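Local coordinates for protein fimbrin (Schizosaccharomyces pombe, PDB 1RT8) that binds actin filaments through two actin-binding regions and cross-links them, supporting cell polarity, cytokinesis, mating and spore formation in fission yeast, at residues 28-34 with 50-56; 57-62 with 127-131; 156-161 with 304-308; 331-335 with 347-351. One frame throughout, in Å; residues are numbered along the deposited sequence.

Contact 1: 28-34 with 50-56; sequences DPDVGSR and DGLILSK
Val-31 reaches from the 28-34 loop into the first turn of helix 52-61, and with the buried Leu-52 and Ile-53 it forms the close-packed part of the contact. Its CG1 meets Ile-53 CG1 at 3.8 Å, the two side chains crossing at about a right angle, while its CG2 lies 4.0 Å from Leu-52 CB. A small branched residue suits the place because each methyl serves a different partner.

The polar rim of Asp-28, Asp-30 and Arg-34 is partly exposed. Lys-56 brings its ammonium to the two aspartates: NZ takes the syn lone pair of Asp-28 OD2 at 2.8 Å and the anti lone pair of Asp-30 OD2 at 3.0 Å, and Glu-68 adds a third carboxylate, so the charge of this buried lysine is probably well compensated. The bend at chi2 (-73°) turns the lysine's end toward the loop. Asp-28 OD1 accepts from Asp-30 N, closing an Asx turn, and, from the opposite face of the carboxylate plane, from Val-31 N, widening it to an Asx motif.

Arg-34 stretches an extended chain so that NH2 meets Asp-50 OD2 at 3.0 Å, nearly in the guanidinium plane, and a water bridges its NH1, weakly, to Asp-50 N.

Within the first calponin-homology domain, in the first actin-binding region, helix 11-25 covers Ile-53 through Ile-21 and Leu-25, and helix 82-99 touches Asp-50 and Leu-52 through Cys-85 and Asn-88.

Contact 2: 57-62 with 127-131; sequences LINDSV and IIRRG. With SO4 (sulfate ion), chain C.
The segments 57-61 and 127-131, the ends of helices 52-61 and 117-131, run nearly parallel, their axes 16° apart and 8.6 Å away at closest approach, and they draw together toward their C-terminal ends, where Ser-61 CA and Gly-131 CA are only 3.9 Å apart. Glycine suits that point, since a beta carbon there would run into Ser-61.

Ile-127 fills the space between the helices with both of its branches. CG2, anti to the backbone N, presses on Leu-57 CG at 3.5 Å, tighter than an ordinary carbon contact, while the CG1 branch carries CD1 to 3.5 Å from Ile-58 CG1. Leu-57 also touches Ile-128, which packs in addition on Phe-17 and His-20 of helix 11-25. Ser-61 puts OG beside its own backbone N (chi1 -69°) and donates to Ile-127 O at 2.7 Å. It comes from above the carbonyl plane, and Gly-131 N reaches the same oxygen from the opposite face.

At the margin Val-62 CG2 lies over one face of the Arg-130 guanidinium, 3.3 Å from NH1 and nearer the rim than the centre. Arg-130 NE donates to Met-99 O, which helps fix that flat group. Arg-129 points away from segment 57-61, toward Glu-163 and a sulfate, probably from the crystallisation liquor, whose O1 takes a weak bond from NH1 and another from NH2.

Within this calponin-homology domain, branched aliphatics supply the bulk of the helix pairing, and the small Ser-61 and Gly-131 permit close approach. The serine hydroxyl, buried here, spends its hydrogen on a carbonyl that the helix already uses.

Contact 3: 156-161 with 304-308; sequences QFLRLP and HDFFN
His-304 carries the centre of this contact; with CG beside the backbone N (chi1 -68°), its imidazole reaches both Arg-159 O and Pro-161 CD. Its ND1 donates to Arg-159 O at 3.0 Å, in the carbonyl plane, although the oxygen is tilted 29° from the plane of the imidazole and the N-H angle is 135°. Over one face of the same ring sits Pro-161 CD, 3.7 Å from the centroid and close to the normal, a CH-pi contact. Proline suits this spot because its ring holds CD rigidly against the flat imidazole, and histidine offers both a ring N-H and a flat face. A water donates to Gln-156 O and to His-304 O, tying the two backbones together.

The second group of contacts surrounds Asp-305. Gln-156 NE2 lies 2.7 Å from Asp-305 OD2, but the angle is too poor for a hydrogen bond; the oxygen instead accepts from Asn-308 ND2 at 3.1 Å. Arg-159 NH2 stays 4.1 Å from Asp-305 OD1, out of line with any N-H, so only the general attraction of opposite charges acts there, and its firm partner is Asp-155.

These residues join the two actin-binding regions: 156-161 belongs to the first, while 304-308 lies in the third calponin-homology domain, within the second.

Farther out, a type I turn from Phe-157 to Leu-160 presents the Arg-159 carbonyl. Leu-160 and Phe-157 pack on Ile-165 and Arg-168 of helix 162-176. On the other side Phe-306 is buried against Phe-290 and Leu-383, and Phe-307 meets Arg-379 in a cation-pi contact.

Contact 4: 331-335 with 347-351; sequences KKVNK and KAVEN
Lys-347 O is gripped by two donors that arrive from opposite faces of its plane: Asn-351 N, the regular helical bond, and Asn-334 ND2 from the loop at 3.1 Å. The same amide nitrogen gives its other hydrogen to Glu-350 OE1 at 3.0 Å, nearly in the amide plane and on the anti side of the carboxylate. Both N-H bonds of the Asn-334 amide are thus spent on one turn of helix 345-361, and a water bridges its OD1 to the same glutamate oxygen.

Asn-351 answers with a paired grip on the Asn-334 backbone. Its OD1 accepts from Asn-334 N at 2.9 Å and its ND2 donates to Asn-334 O at 2.8 Å, both in the plane of the accepting carbonyl and on a lone pair. With CG beside the backbone N (chi1 -79°), the amide faces the loop. ND2 also donates to Asp-312 O, and a second water links OD1 to Lys-332 O.

The Lys-347 chain crosses the Asn-334 amide, with CB 3.7 Å from CG.

Asparagine suits both places because one amide donates and accepts at once. At this surface site of the third calponin-homology domain, in the second actin-binding region, directional, largely uncharged hydrogen bonds hold the loop before helix 345-361 to that helix.

How the contacts relate
Contacts 1 and 2 are buried and share helix 52-61 of the first calponin-homology domain: one holds a loop to its start, the other holds a parallel helix to its end. Contacts 3 and 4 lie at the surface. The chemistry follows: contact 1 combines apolar packing with ion pairs, contact 2 is mainly aliphatic, contact 3 is a mixture of ring, water and polar pairs across the two actin-binding regions, and contact 4 is almost wholly amide hydrogen bonding within the third domain. Contacts 2 and 3 touch where Arg-129 packs on Pro-161. Contacts 1 and 4 lie farthest apart, their centres about 50 Å from one another.

Contact 1: 28-34 with 50-56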
loop_
_atom_site.group_PDB
_atom_site.type_symbol
_atom_site.label_atom_id
_atom_site.label_comp_id
_atom_site.label_asym_id
_atom_site.label_seq_id
_atom_site.Cartn_x
_atom_site.Cartn_y
_atom_site.Cartn_z
ATOM N N ASP A 28 -1.857 5.250 -23.783
ATOM C CA ASP A 28 -0.955 4.185 -23.381
ATOM C C ASP A 28 -0.809 3.173 -24.514
ATOM O O ASP A 28 -1.795 2.636 -25.012
ATOM C CB ASP A 28 -1.473 3.496 -22.123
ATOM C CG ASP A 28 -0.516 2.452 -21.610
ATOM O OD1 ASP A 28 -0.422 1.376 -22.237
ATOM O OD2 ASP A 28 0.157 2.718 -20.591
ATOM N N PRO A 29 0.438 2.896 -24.928
ATOM C CA PRO A 29 0.774 1.959 -26.006
ATOM C C PRO A 29 0.124 0.579 -25.922
ATOM O O PRO A 29 -0.233 -0.009 -26.940
ATOM C CB PRO A 29 2.298 1.875 -25.923
ATOM C CG PRO A 29 2.679 3.240 -25.437
ATOM C CD PRO A 29 1.662 3.478 -24.346
ATOM N N ASP A 30 -0.033 0.068 -24.709
ATOM C CA ASP A 30 -0.605 -1.255 -24.512
ATOM C C ASP A 30 -2.126 -1.306 -24.418
ATOM O O ASP A 30 -2.750 -2.218 -24.955
ATOM C CB ASP A 30 0.009 -1.884 -23.262
ATOM C CG ASP A 30 1.517 -2.023 -23.367
ATOM O OD1 ASP A 30 1.979 -2.851 -24.180
ATOM O OD2 ASP A 30 2.237 -1.300 -22.647
ATOM N N VAL A 31 -2.726 -0.337 -23.735
ATOM C CA VAL A 31 -4.178 -0.324 -23.580
ATOM C C VAL A 31 -4.824 0.842 -24.328
ATOM O O VAL A 31 -6.009 1.138 -24.146
ATOM C CB VAL A 31 -4.566 -0.263 -22.079
ATOM C CG1 VAL A 31 -6.061 -0.451 -21.907
ATOM C CG2 VAL A 31 -3.823 -1.339 -21.314
ATOM N N GLY A 32 -4.041 1.492 -25.183
ATOM C CA GLY A 32 -4.554 2.612 -25.952
ATOM C C GLY A 32 -5.739 2.236 -26.822
ATOM O O GLY A 32 -6.663 3.028 -27.009
ATOM N N SER A 33 -5.713 1.017 -27.348
ATOM C CA SER A 33 -6.775 0.522 -28.218
ATOM C C SER A 33 -8.150 0.435 -27.560
ATOM O O SER A 33 -9.101 -0.038 -28.180
ATOM C CB SER A 33 -6.396 -0.857 -28.760
ATOM O OG SER A 33 -6.208 -1.784 -27.702
ATOM N N ARG A 34 -8.262 0.884 -26.313
ATOM C CA ARG A 34 -9.541 0.821 -25.613
ATOM C C ARG A 34 -9.725 1.914 -24.571
ATOM O O ARG A 34 -10.757 1.964 -23.900
ATOM C CB ARG A 34 -9.710 -0.552 -24.946
ATOM C CG ARG A 34 -8.437 -1.112 -24.304
ATOM C CD ARG A 34 -8.706 -2.416 -23.550
ATOM N NE ARG A 34 -7.514 -3.257 -23.433
ATOM C CZ ARG A 34 -7.438 -4.364 -22.698
ATOM N NH1 ARG A 34 -8.484 -4.780 -21.994
ATOM N NH2 ARG A 34 -6.316 -5.066 -22.678
ATOM N N ASP A 50 -8.412 -8.893 -17.951
ATOM C CA ASP A 50 -7.078 -9.409 -18.220
ATOM C C ASP A 50 -5.973 -8.757 -17.410
ATOM O O ASP A 50 -4.795 -8.963 -17.690
ATOM C CB ASP A 50 -6.745 -9.354 -19.725
ATOM C CG ASP A 50 -6.526 -7.941 -20.254
ATOM O OD1 ASP A 50 -6.529 -6.969 -19.469
ATOM O OD2 ASP A 50 -6.346 -7.814 -21.485
ATOM N N GLY A 51 -6.359 -7.980 -16.401
ATOM C CA GLY A 51 -5.391 -7.327 -15.535
ATOM C C GLY A 51 -4.511 -6.196 -16.052
ATOM O O GLY A 51 -3.800 -5.571 -15.262
ATOM N N LEU A 52 -4.536 -5.913 -17.350
ATOM C CA LEU A 52 -3.691 -4.845 -17.896
ATOM C C LEU A 52 -4.052 -3.444 -17.394
ATOM O O LEU A 52 -3.181 -2.697 -16.939
ATOM C CB LEU A 52 -3.716 -4.884 -19.434
ATOM C CG LEU A 52 -3.016 -6.119 -20.016
ATOM C CD1 LEU A 52 -3.200 -6.169 -21.527
ATOM C CD2 LEU A 52 -1.546 -6.081 -19.660
ATOM N N ILE A 53 -5.328 -3.091 -17.480
ATOM C CA ILE A 53 -5.794 -1.787 -17.022
ATOM C C ILE A 53 -5.454 -1.574 -15.556
ATOM O O ILE A 53 -4.947 -0.512 -15.178
ATOM C CB ILE A 53 -7.313 -1.652 -17.199
ATOM C CG1 ILE A 53 -7.646 -1.568 -18.692
ATOM C CG2 ILE A 53 -7.822 -0.434 -16.455
ATOM C CD1 ILE A 53 -9.121 -1.445 -18.983
ATOM N N LEU A 54 -5.731 -2.579 -14.727
ATOM C CA LEU A 54 -5.435 -2.466 -13.299
ATOM C C LEU A 54 -3.943 -2.328 -13.033
ATOM O O LEU A 54 -3.537 -1.539 -12.183
ATOM C CB LEU A 54 -5.999 -3.673 -12.544
ATOM C CG LEU A 54 -7.527 -3.663 -12.490
ATOM C CD1 LEU A 54 -8.047 -4.961 -11.874
ATOM C CD2 LEU A 54 -7.983 -2.452 -11.692
ATOM N N SER A 55 -3.126 -3.095 -13.756
ATOM C CA SER A 55 -1.675 -3.028 -13.592
ATOM C C SER A 55 -1.197 -1.623 -13.934
ATOM O O SER A 55 -0.306 -1.081 -13.271
ATOM C CB SER A 55 -0.970 -4.046 -14.506
ATOM O OG SER A 55 -1.170 -5.375 -14.056
ATOM N N LYS A 56 -1.786 -1.044 -14.979
ATOM C CA LYS A 56 -1.441 0.312 -15.401
ATOM C C LYS A 56 -1.856 1.319 -14.318
ATOM O O LYS A 56 -1.108 2.242 -13.992
ATOM C CB LYS A 56 -2.146 0.654 -16.721
ATOM C CG LYS A 56 -1.655 -0.128 -17.935
ATOM C CD LYS A 56 -0.280 0.337 -18.373
ATOM C CE LYS A 56 0.136 -0.321 -19.702
ATOM N NZ LYS A 56 1.403 0.282 -20.210
HETATM O O HOH W 1 -9.609 -7.488 -20.371
#

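Contact 2: 57-62 with 127-131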
loop_
_atom_site.group_PDB
_atom_site.type_symbol
_atom_site.label_atom_id
_atom_site.label_comp_id
_atom_site.label_asym_id
_atom_site.label_seq_id
_atom_site.Cartn_x
_atom_site.Cartn_y
_atom_site.Cartn_z
ATOM N N LEU A 57 -3.048 1.146 -13.762
ATOM C CA LEU A 57 -3.515 2.052 -12.717
ATOM C C LEU A 57 -2.558 1.995 -11.518
ATOM O O LEU A 57 -2.227 3.017 -10.908
ATOM C CB LEU A 57 -4.932 1.663 -12.288
ATOM C CG LEU A 57 -5.599 2.573 -11.264
ATOM C CD1 LEU A 57 -5.755 3.974 -11.852
ATOM C CD2 LEU A 57 -6.954 1.999 -10.884
ATOM N N ILE A 58 -2.099 0.790 -11.197
ATOM C CA ILE A 58 -1.165 0.606 -10.098
ATOM C C ILE A 58 0.142 1.379 -10.299
ATOM O O ILE A 58 0.665 1.973 -9.354
ATOM C CB ILE A 58 -0.841 -0.879 -9.920
ATOM C CG1 ILE A 58 -2.069 -1.588 -9.338
ATOM C CG2 ILE A 58 0.421 -1.050 -9.061
ATOM C CD1 ILE A 58 -1.884 -3.066 -9.140
ATOM N N ASN A 59 0.681 1.357 -11.518
ATOM C CA ASN A 59 1.924 2.078 -11.772
ATOM C C ASN A 59 1.732 3.585 -11.844
ATOM O O ASN A 59 2.696 4.337 -11.710
ATOM C CB ASN A 59 2.607 1.577 -13.049
ATOM C CG ASN A 59 3.512 0.391 -12.790
ATOM O OD1 ASN A 59 4.084 0.263 -11.705
ATOM N ND2 ASN A 59 3.657 -0.475 -13.783
ATOM N N ASP A 60 0.500 4.029 -12.077
ATOM C CA ASP A 60 0.216 5.464 -12.104
ATOM C C ASP A 60 0.151 5.928 -10.647
ATOM O O ASP A 60 0.671 6.985 -10.295
ATOM C CB ASP A 60 -1.121 5.750 -12.800
ATOM C CG ASP A 60 -1.516 7.226 -12.727
ATOM O OD1 ASP A 60 -2.517 7.547 -12.041
ATOM O OD2 ASP A 60 -0.828 8.064 -13.355
ATOM N N SER A 61 -0.479 5.124 -9.794
ATOM C CA SER A 61 -0.593 5.472 -8.384
ATOM C C SER A 61 0.753 5.438 -7.684
ATOM O O SER A 61 1.087 6.349 -6.933
ATOM C CB SER A 61 -1.557 4.521 -7.670
ATOM O OG SER A 61 -2.889 4.742 -8.102
ATOM N N VAL A 62 1.515 4.371 -7.911
ATOM C CA VAL A 62 2.834 4.227 -7.301
ATOM C C VAL A 62 3.796 3.735 -8.372
ATOM O O VAL A 62 3.966 2.533 -8.587
ATOM C CB VAL A 62 2.807 3.230 -6.122
ATOM C CG1 VAL A 62 4.204 3.083 -5.536
ATOM C CG2 VAL A 62 1.827 3.714 -5.058
ATOM N N ILE A 127 -6.698 1.710 -5.160
ATOM C CA ILE A 127 -5.526 2.079 -5.958
ATOM C C ILE A 127 -5.480 3.597 -6.188
ATOM O O ILE A 127 -4.428 4.218 -6.005
ATOM C CB ILE A 127 -5.503 1.335 -7.320
ATOM C CG1 ILE A 127 -5.394 -0.177 -7.074
ATOM C CG2 ILE A 127 -4.307 1.781 -8.157
ATOM C CD1 ILE A 127 -5.387 -1.022 -8.340
ATOM N N ILE A 128 -6.614 4.187 -6.567
ATOM C CA ILE A 128 -6.702 5.630 -6.810
ATOM C C ILE A 128 -6.394 6.416 -5.545
ATOM O O ILE A 128 -5.677 7.421 -5.584
ATOM C CB ILE A 128 -8.105 6.052 -7.297
ATOM C CG1 ILE A 128 -8.342 5.560 -8.728
ATOM C CG2 ILE A 128 -8.242 7.580 -7.243
ATOM C CD1 ILE A 128 -9.716 5.904 -9.260
ATOM N N ARG A 129 -6.952 5.959 -4.425
ATOM C CA ARG A 129 -6.740 6.606 -3.136
ATOM C C ARG A 129 -5.275 6.575 -2.733
ATOM O O ARG A 129 -4.746 7.566 -2.246
ATOM C CB ARG A 129 -7.596 5.927 -2.063
ATOM C CG ARG A 129 -7.289 6.346 -0.628
ATOM C CD ARG A 129 -8.327 5.769 0.333
ATOM N NE ARG A 129 -8.046 6.081 1.730
ATOM C CZ ARG A 129 -7.046 5.554 2.427
ATOM N NH1 ARG A 129 -6.222 4.682 1.856
ATOM N NH2 ARG A 129 -6.872 5.889 3.699
ATOM N N ARG A 130 -4.618 5.436 -2.942
ATOM C CA ARG A 130 -3.213 5.301 -2.595
ATOM C C ARG A 130 -2.330 6.277 -3.378
ATOM O O ARG A 130 -1.290 6.706 -2.887
ATOM C CB ARG A 130 -2.743 3.860 -2.845
ATOM C CG ARG A 130 -1.225 3.639 -2.699
ATOM C CD ARG A 130 -0.734 3.980 -1.298
ATOM N NE ARG A 130 0.720 3.852 -1.171
ATOM C CZ ARG A 130 1.605 4.664 -1.749
ATOM N NH1 ARG A 130 1.201 5.682 -2.502
ATOM N NH2 ARG A 130 2.905 4.450 -1.583
ATOM N N GLY A 131 -2.755 6.642 -4.582
ATOM C CA GLY A 131 -1.962 7.549 -5.396
ATOM C C GLY A 131 -2.231 9.038 -5.235
ATOM O O GLY A 131 -1.407 9.861 -5.633
HETATM S S SO4 C . -4.705 3.362 5.741
HETATM O O1 SO4 C . -5.680 3.242 4.452
HETATM O O2 SO4 C . -3.686 4.313 5.338
HETATM O O3 SO4 C . -5.386 3.748 6.787
HETATM O O4 SO4 C . -4.122 2.048 5.824
#

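Contact 3: 156-161 with 304-308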
loop_
_atom_site.group_PDB
_atom_site.type_symbol
_atom_site.label_atom_id
_atom_site.label_comp_id
_atom_site.label_asym_id
_atom_site.label_seq_id
_atom_site.Cartn_x
_atom_site.Cartn_y
_atom_site.Cartn_z
ATOM N N GLN A 156 6.672 11.394 10.546
ATOM C CA GLN A 156 5.539 10.581 10.970
ATOM C C GLN A 156 4.287 11.086 10.263
ATOM O O GLN A 156 3.461 10.304 9.792
ATOM C CB GLN A 156 5.356 10.696 12.484
ATOM C CG GLN A 156 6.637 10.482 13.270
ATOM C CD GLN A 156 6.462 10.741 14.752
ATOM O OE1 GLN A 156 5.922 11.773 15.155
ATOM N NE2 GLN A 156 6.930 9.810 15.573
ATOM N N PHE A 157 4.161 12.407 10.194
ATOM C CA PHE A 157 3.020 13.042 9.551
ATOM C C PHE A 157 2.862 12.563 8.106
ATOM O O PHE A 157 1.762 12.224 7.673
ATOM C CB PHE A 157 3.196 14.560 9.570
ATOM C CG PHE A 157 2.028 15.312 9.001
ATOM C CD1 PHE A 157 0.816 15.354 9.682
ATOM C CD2 PHE A 157 2.130 15.966 7.777
ATOM C CE1 PHE A 157 -0.278 16.036 9.152
ATOM C CE2 PHE A 157 1.039 16.652 7.239
ATOM C CZ PHE A 157 -0.167 16.686 7.929
ATOM N N LEU A 158 3.973 12.523 7.373
ATOM C CA LEU A 158 3.961 12.106 5.975
ATOM C C LEU A 158 3.707 10.624 5.732
ATOM O O LEU A 158 3.674 10.183 4.584
ATOM C CB LEU A 158 5.266 12.528 5.286
ATOM C CG LEU A 158 5.430 14.033 5.055
ATOM C CD1 LEU A 158 6.745 14.303 4.341
ATOM C CD2 LEU A 158 4.257 14.563 4.241
ATOM N N ARG A 159 3.532 9.853 6.802
ATOM C CA ARG A 159 3.243 8.430 6.658
ATOM C C ARG A 159 1.813 8.132 7.081
ATOM O O ARG A 159 1.380 6.983 7.086
ATOM C CB ARG A 159 4.235 7.586 7.462
ATOM C CG ARG A 159 5.583 7.500 6.773
ATOM C CD ARG A 159 6.569 6.650 7.532
ATOM N NE ARG A 159 6.871 7.201 8.845
ATOM C CZ ARG A 159 7.917 6.832 9.576
ATOM N NH1 ARG A 159 8.755 5.914 9.107
ATOM N NH2 ARG A 159 8.125 7.378 10.769
ATOM N N LEU A 160 1.081 9.187 7.428
ATOM C CA LEU A 160 -0.309 9.061 7.833
ATOM C C LEU A 160 -1.149 8.824 6.587
ATOM O O LEU A 160 -0.700 9.078 5.469
ATOM C CB LEU A 160 -0.777 10.344 8.515
ATOM C CG LEU A 160 -0.119 10.723 9.837
ATOM C CD1 LEU A 160 -0.625 12.091 10.269
ATOM C CD2 LEU A 160 -0.444 9.671 10.885
ATOM N N PRO A 161 -2.382 8.323 6.757
ATOM C CA PRO A 161 -3.205 8.098 5.565
ATOM C C PRO A 161 -3.643 9.455 4.999
ATOM O O PRO A 161 -3.613 10.459 5.709
ATOM C CB PRO A 161 -4.367 7.268 6.100
ATOM C CG PRO A 161 -4.502 7.755 7.526
ATOM C CD PRO A 161 -3.065 7.863 7.980
ATOM N N HIS A 304 1.221 3.256 11.313
ATOM C CA HIS A 304 1.742 4.350 10.486
ATOM C C HIS A 304 3.041 4.879 11.074
ATOM O O HIS A 304 3.704 5.740 10.495
ATOM C CB HIS A 304 0.694 5.466 10.366
ATOM C CG HIS A 304 -0.511 5.064 9.563
ATOM N ND1 HIS A 304 -0.475 4.936 8.191
ATOM C CD2 HIS A 304 -1.757 4.682 9.941
ATOM C CE1 HIS A 304 -1.640 4.488 7.758
ATOM N NE2 HIS A 304 -2.435 4.324 8.798
ATOM N N ASP A 305 3.408 4.315 12.222
ATOM C CA ASP A 305 4.631 4.684 12.939
ATOM C C ASP A 305 5.072 3.464 13.762
ATOM O O ASP A 305 4.719 3.328 14.939
ATOM C CB ASP A 305 4.358 5.883 13.861
ATOM C CG ASP A 305 5.631 6.484 14.428
ATOM O OD1 ASP A 305 6.696 5.869 14.246
ATOM O OD2 ASP A 305 5.568 7.561 15.054
ATOM N N PHE A 306 5.837 2.587 13.116
ATOM C CA PHE A 306 6.333 1.341 13.699
ATOM C C PHE A 306 7.005 1.473 15.069
ATOM O O PHE A 306 6.783 0.652 15.958
ATOM C CB PHE A 306 7.314 0.681 12.718
ATOM C CG PHE A 306 7.872 -0.649 13.186
ATOM C CD1 PHE A 306 7.211 -1.838 12.896
ATOM C CD2 PHE A 306 9.088 -0.715 13.877
ATOM C CE1 PHE A 306 7.755 -3.072 13.280
ATOM C CE2 PHE A 306 9.634 -1.934 14.263
ATOM C CZ PHE A 306 8.966 -3.116 13.961
ATOM N N PHE A 307 7.831 2.495 15.237
ATOM C CA PHE A 307 8.546 2.664 16.490
ATOM C C PHE A 307 7.768 3.274 17.648
ATOM O O PHE A 307 8.338 3.540 18.706
ATOM C CB PHE A 307 9.844 3.433 16.238
ATOM C CG PHE A 307 10.810 2.691 15.359
ATOM C CD1 PHE A 307 11.038 3.098 14.055
ATOM C CD2 PHE A 307 11.438 1.537 15.823
ATOM C CE1 PHE A 307 11.878 2.365 13.223
ATOM C CE2 PHE A 307 12.273 0.804 15.000
ATOM C CZ PHE A 307 12.492 1.216 13.698
ATOM N N ASN A 308 6.471 3.491 17.455
ATOM C CA ASN A 308 5.631 4.018 18.521
ATOM C C ASN A 308 4.318 3.250 18.638
ATOM O O ASN A 308 3.786 3.094 19.736
ATOM C CB ASN A 308 5.330 5.510 18.321
ATOM C CG ASN A 308 6.505 6.400 18.706
ATOM O OD1 ASN A 308 6.921 6.439 19.873
ATOM N ND2 ASN A 308 7.056 7.117 17.722
HETATM O O HOH W 2 3.096 8.205 11.050
#

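Contact 4: 331-335 with 347-351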
loop_
_atom_site.group_PDB
_atom_site.type_symbol
_atom_site.label_atom_id
_atom_site.label_comp_id
_atom_site.label_asym_id
_atom_site.label_seq_id
_atom_site.Cartn_x
_atom_site.Cartn_y
_atom_site.Cartn_z
ATOM N N LYS A 331 -8.454 -11.521 28.533
ATOM C CA LYS A 331 -8.954 -11.114 29.841
ATOM C C LYS A 331 -7.765 -10.668 30.682
ATOM O O LYS A 331 -7.925 -10.039 31.728
ATOM C CB LYS A 331 -9.676 -12.275 30.531
ATOM C CG LYS A 331 -10.975 -12.694 29.851
ATOM C CD LYS A 331 -11.653 -13.860 30.574
ATOM C CE LYS A 331 -12.909 -14.319 29.834
ATOM N NZ LYS A 331 -13.587 -15.463 30.509
ATOM N N LYS A 332 -6.567 -10.995 30.210
ATOM C CA LYS A 332 -5.339 -10.633 30.908
ATOM C C LYS A 332 -4.651 -9.431 30.259
ATOM O O LYS A 332 -3.594 -8.997 30.712
ATOM C CB LYS A 332 -4.372 -11.823 30.925
ATOM C CG LYS A 332 -4.896 -13.052 31.653
ATOM C CD LYS A 332 -3.926 -14.222 31.529
ATOM C CE LYS A 332 -4.497 -15.494 32.152
ATOM N NZ LYS A 332 -3.666 -16.699 31.852
ATOM N N VAL A 333 -5.265 -8.893 29.210
ATOM C CA VAL A 333 -4.714 -7.760 28.472
ATOM C C VAL A 333 -5.341 -6.408 28.833
ATOM O O VAL A 333 -6.556 -6.305 29.016
ATOM C CB VAL A 333 -4.889 -7.989 26.951
ATOM C CG1 VAL A 333 -4.415 -6.766 26.171
ATOM C CG2 VAL A 333 -4.120 -9.231 26.523
ATOM N N ASN A 334 -4.506 -5.371 28.924
ATOM C CA ASN A 334 -4.984 -4.023 29.233
ATOM C C ASN A 334 -5.373 -3.338 27.923
ATOM O O ASN A 334 -4.588 -3.306 26.976
ATOM C CB ASN A 334 -3.893 -3.203 29.941
ATOM C CG ASN A 334 -3.515 -3.782 31.293
ATOM O OD1 ASN A 334 -4.345 -3.866 32.193
ATOM N ND2 ASN A 334 -2.262 -4.193 31.437
ATOM N N LYS A 335 -6.584 -2.791 27.883
ATOM C CA LYS A 335 -7.104 -2.124 26.695
ATOM C C LYS A 335 -6.675 -0.665 26.563
ATOM O O LYS A 335 -6.378 -0.005 27.554
ATOM C CB LYS A 335 -8.633 -2.181 26.700
ATOM C CG LYS A 335 -9.226 -3.582 26.642
ATOM C CD LYS A 335 -10.745 -3.494 26.578
ATOM C CE LYS A 335 -11.409 -4.859 26.594
ATOM N NZ LYS A 335 -12.899 -4.727 26.562
ATOM N N LYS A 347 0.797 -0.656 32.607
ATOM C CA LYS A 347 -0.151 -1.466 31.850
ATOM C C LYS A 347 0.432 -1.872 30.486
ATOM O O LYS A 347 0.231 -2.996 30.035
ATOM C CB LYS A 347 -1.475 -0.720 31.656
ATOM C CG LYS A 347 -2.218 -0.490 32.947
ATOM C CD LYS A 347 -3.685 -0.184 32.728
ATOM C CE LYS A 347 -4.420 -0.226 34.061
ATOM N NZ LYS A 347 -5.889 -0.118 33.902
ATOM N N ALA A 348 1.157 -0.964 29.835
ATOM C CA ALA A 348 1.748 -1.286 28.542
ATOM C C ALA A 348 2.861 -2.318 28.736
ATOM O O ALA A 348 3.047 -3.204 27.902
ATOM C CB ALA A 348 2.301 -0.013 27.878
ATOM N N VAL A 349 3.598 -2.194 29.838
ATOM C CA VAL A 349 4.680 -3.121 30.141
ATOM C C VAL A 349 4.126 -4.515 30.401
ATOM O O VAL A 349 4.737 -5.507 30.008
ATOM C CB VAL A 349 5.509 -2.660 31.366
ATOM C CG1 VAL A 349 6.408 -3.799 31.862
ATOM C CG2 VAL A 349 6.372 -1.463 30.974
ATOM N N GLU A 350 2.974 -4.596 31.062
ATOM C CA GLU A 350 2.362 -5.893 31.312
ATOM C C GLU A 350 1.991 -6.497 29.958
ATOM O O GLU A 350 2.276 -7.664 29.690
ATOM C CB GLU A 350 1.120 -5.742 32.198
ATOM C CG GLU A 350 1.468 -5.302 33.618
ATOM C CD GLU A 350 0.255 -5.101 34.506
ATOM O OE1 GLU A 350 -0.873 -5.022 33.969
ATOM O OE2 GLU A 350 0.442 -5.003 35.743
ATOM N N ASN A 351 1.370 -5.690 29.101
ATOM C CA ASN A 351 0.980 -6.151 27.775
ATOM C C ASN A 351 2.196 -6.616 26.986
ATOM O O ASN A 351 2.153 -7.646 26.328
ATOM C CB ASN A 351 0.267 -5.037 26.996
ATOM C CG ASN A 351 -1.186 -4.874 27.405
ATOM O OD1 ASN A 351 -1.706 -5.641 28.223
ATOM N ND2 ASN A 351 -1.858 -3.879 26.823
HETATM O O HOH W 3 -1.520 -7.617 29.965
HETATM O O HOH W 4 -3.324 -3.675 34.966
#